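Local coordinates for protein sesquisabinene B synthase 2 (Santalum album, PDB 6A2A) that probably cyclises farnesyl diphosphate to the sesquiterpene sesquisabinene B, as a magnesium- or manganese-dependent terpene synthase, at residues A[296-299]-A[300-303]; A[306-309]-A[310-314]. All coordinates share one frame; numbering follows the deposited sequence.

Contact 1: A[296-299]-A[300-303]; sequences PNLG and EVRE
Leu298 and Arg302 meet first through the main chain: Arg302 N donates to Leu298 O over 2.9 Å, with an N-H...O angle of 167°. One residue on, Glu303 N donates to Gly299 O at 2.9 Å. Before these two i to i+4 bonds, Gly299 N reaches back to Pro296 O, 3.0 Å away, joining the 3-10 segment 296-297 to the helix start. Leu298, directly before the first helical residue and with its O taking the Arg302 N bond, stands at the N-cap of helix 299-321, which farther along carries Asp316 and Asp320 of the DDXXD motif of class I terpene synthases.

The charged contacts centre on Arg302. Its CG lies opposite the backbone N (chi1 170°), and a bend at chi3 (56°) brings the guanidinium back over the cap: Leu298 O sits 3.9 Å above one face, toward the rim, while NH2 comes within 3.5 Å of Gly299 CA and meets Pro296 CA near the guanidinium plane. NH1 also donates to the carbonyls of Leu293 and Glu295, and NH2 forms a salt bridge with Glu259 of helix 239-270. With an alanine here, Glu259 would probably lose a cationic mate and those two carbonyls their shared donor.

Glu303 runs its CG past Gly299 O at 3.5 Å, its OE2 forming a salt bridge with Arg262. Apolar contact is light: Leu298 CD2 approaches Val301 CG2 at 4.3 Å, and both side chains also touch Leu293.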
# COMPACT_ATOMS: atom_id res chain seq x y z
N PRO A 296 12.21 6.93 14.11
CA PRO A 296 12.13 5.85 13.19
C PRO A 296 11.36 4.62 13.70
O PRO A 296 10.61 4.00 12.87
CB PRO A 296 13.57 5.44 12.96
CG PRO A 296 14.34 6.68 13.18
CD PRO A 296 13.55 7.51 14.16
N ASN A 297 11.47 4.27 14.98
CA ASN A 297 10.91 3.01 15.41
C ASN A 297 9.37 3.11 15.51
O ASN A 297 8.72 2.11 15.81
CB ASN A 297 11.47 2.53 16.75
CG ASN A 297 12.82 1.86 16.59
OD1 ASN A 297 13.22 1.46 15.50
ND2 ASN A 297 13.54 1.75 17.70
N LEU A 298 8.83 4.31 15.31
CA LEU A 298 7.37 4.49 15.28
C LEU A 298 6.89 4.79 13.86
O LEU A 298 5.80 5.37 13.73
CB LEU A 298 6.99 5.63 16.23
CG LEU A 298 6.96 5.25 17.70
CD1 LEU A 298 6.89 6.47 18.61
CD2 LEU A 298 5.78 4.32 17.94
N GLY A 299 7.63 4.37 12.82
CA GLY A 299 7.27 4.58 11.42
C GLY A 299 5.86 4.13 11.07
O GLY A 299 5.11 4.86 10.43
N GLU A 300 5.50 2.90 11.39
CA GLU A 300 4.18 2.41 10.99
C GLU A 300 3.05 3.25 11.61
O GLU A 300 2.01 3.48 10.92
CB GLU A 300 3.96 0.95 11.38
CG GLU A 300 4.60 0.02 10.38
CD GLU A 300 4.18 -1.42 10.59
OE1 GLU A 300 4.66 -2.03 11.57
OE2 GLU A 300 3.29 -1.87 9.85
N VAL A 301 3.18 3.56 12.88
CA VAL A 301 2.18 4.36 13.58
C VAL A 301 2.12 5.74 12.93
O VAL A 301 1.02 6.27 12.67
CB VAL A 301 2.50 4.45 15.07
CG1 VAL A 301 1.62 5.46 15.79
CG2 VAL A 301 2.37 3.08 15.72
N ARG A 302 3.27 6.32 12.71
CA ARG A 302 3.31 7.64 12.07
C ARG A 302 2.65 7.63 10.70
O ARG A 302 1.90 8.58 10.36
CB ARG A 302 4.78 8.10 11.96
CG ARG A 302 4.96 9.33 11.12
CD ARG A 302 6.31 10.01 11.31
NE ARG A 302 7.46 9.10 11.06
CZ ARG A 302 8.14 8.44 12.04
NH1 ARG A 302 7.93 8.69 13.33
NH2 ARG A 302 9.04 7.55 11.68
N GLU A 303 2.88 6.59 9.89
CA GLU A 303 2.20 6.51 8.57
C GLU A 303 0.66 6.50 8.78
O GLU A 303 -0.08 7.14 8.03
CB GLU A 303 2.69 5.31 7.78
CG GLU A 303 4.07 5.53 7.17
CD GLU A 303 4.65 4.33 6.41
OE1 GLU A 303 3.92 3.74 5.60
OE2 GLU A 303 5.85 4.00 6.61

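Contact 2: A[306-309]-A[310-314]; sequences AKVG and ALITT
Val308 O accepts a 2.8 Å hydrogen bond from Ile312 N, with an N-H...O angle of 159°. The Ile312 side chain leans back over the same carbonyl: CG1 lies opposite its own carbonyl carbon (chi1 -70°), which lays it 3.3 Å from Val308 O and lets CD1 reach Val308 CG1 at 3.9 Å, the two side chains crossing at a slant. Leu311 does likewise one residue earlier, its CG resting 3.4 Å from Lys307 O, the acceptor for Leu311 N.

These i to i+4 bonds, with Ala310 N to Ala306 O before them, are regular alpha-helix. Val308 and Ile312 turn to Leu422 of helix 419-430, whereas Ala306, Ala310 and Thr314 touch helix 239-270, so this part of helix 299-321 runs between its neighbours in the alpha-helical catalytic domain. Lys307 makes a cation-pi contact with Trp266.

The threonines add hydroxyls to the ladder. Thr313 N donates to Gly309 O, and Thr313 OG1 stands 3.1 Å from that oxygen, although its proton may go to a different acceptor. Thr314 is clearer: OG1 donates to Ala310 O at 2.8 Å and Thr314 N at 3.0 Å, arriving from opposite faces of the carbonyl plane. The hydroxyl proton of the buried Thr314 is therefore taken up by its own helix, so the residue can pack against Trp267 and Pro353 without an acceptor from them, two residues before the metal ligand Asp316.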
# COMPACT_ATOMS: atom_id res chain seq x y z
N ALA A 306 -0.66 9.86 9.76
CA ALA A 306 -0.58 10.74 8.59
C ALA A 306 -1.75 10.45 7.66
O ALA A 306 -2.37 11.39 7.11
CB ALA A 306 0.77 10.57 7.90
N LYS A 307 -2.13 9.19 7.49
CA LYS A 307 -3.29 8.87 6.63
C LYS A 307 -4.57 9.45 7.25
O LYS A 307 -5.35 10.11 6.54
CB LYS A 307 -3.48 7.37 6.47
CG LYS A 307 -2.41 6.64 5.68
CD LYS A 307 -2.76 5.18 5.52
CE LYS A 307 -1.81 4.43 4.61
NZ LYS A 307 -2.26 3.01 4.49
N VAL A 308 -4.77 9.24 8.54
CA VAL A 308 -5.96 9.83 9.20
C VAL A 308 -5.95 11.36 9.03
O VAL A 308 -7.00 11.97 8.68
CB VAL A 308 -6.01 9.41 10.67
CG1 VAL A 308 -7.21 9.99 11.40
CG2 VAL A 308 -6.05 7.89 10.77
N GLY A 309 -4.80 12.02 9.26
CA GLY A 309 -4.74 13.48 9.13
C GLY A 309 -5.05 13.98 7.73
O GLY A 309 -5.77 14.98 7.57
N ALA A 310 -4.57 13.27 6.68
CA ALA A 310 -4.92 13.62 5.32
C ALA A 310 -6.43 13.46 5.08
O ALA A 310 -7.04 14.34 4.42
CB ALA A 310 -4.14 12.79 4.37
N LEU A 311 -7.06 12.47 5.67
CA LEU A 311 -8.50 12.27 5.53
C LEU A 311 -9.29 13.32 6.32
O LEU A 311 -10.35 13.76 5.82
CB LEU A 311 -8.89 10.84 5.93
CG LEU A 311 -8.37 9.81 4.92
CD1 LEU A 311 -8.47 8.41 5.43
CD2 LEU A 311 -9.09 9.96 3.60
N ILE A 312 -8.82 13.70 7.49
CA ILE A 312 -9.46 14.79 8.28
C ILE A 312 -9.47 16.07 7.44
O ILE A 312 -10.53 16.66 7.27
CB ILE A 312 -8.79 14.97 9.65
CG1 ILE A 312 -9.10 13.79 10.55
CG2 ILE A 312 -9.19 16.28 10.31
CD1 ILE A 312 -8.27 13.74 11.79
N THR A 313 -8.32 16.42 6.83
CA THR A 313 -8.18 17.61 5.99
C THR A 313 -9.16 17.55 4.81
O THR A 313 -9.92 18.54 4.54
CB THR A 313 -6.73 17.80 5.53
OG1 THR A 313 -5.97 17.97 6.73
CG2 THR A 313 -6.56 18.99 4.59
N THR A 314 -9.24 16.39 4.16
CA THR A 314 -10.07 16.21 3.03
C THR A 314 -11.55 16.29 3.36
O THR A 314 -12.32 17.01 2.64
CB THR A 314 -9.80 14.86 2.39
OG1 THR A 314 -8.42 14.88 1.99
CG2 THR A 314 -10.66 14.62 1.18

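Both contacts belong to helix 299-321 in the metal-binding domain and come in series along the chain: contact 1 holds its start, where the loop after helix 281-292 turns into it, and contact 2 lies farther along, with centres about 16 Å apart and no touch between them beyond the adjoining chain. Helix 239-270 borders both, through salt bridges and Pro296 at contact 1, and mainly through apolar side chains and the Lys307-Trp266 cation-pi pair at contact 2, where helices 348-372, 377-400 and 419-430 also close in. Helix 299-321 passes from its N-terminal cap, away from the metal site, to a segment whose Ile312 side chain lies about 5 Å from that of Asp316, a magnesium ligand.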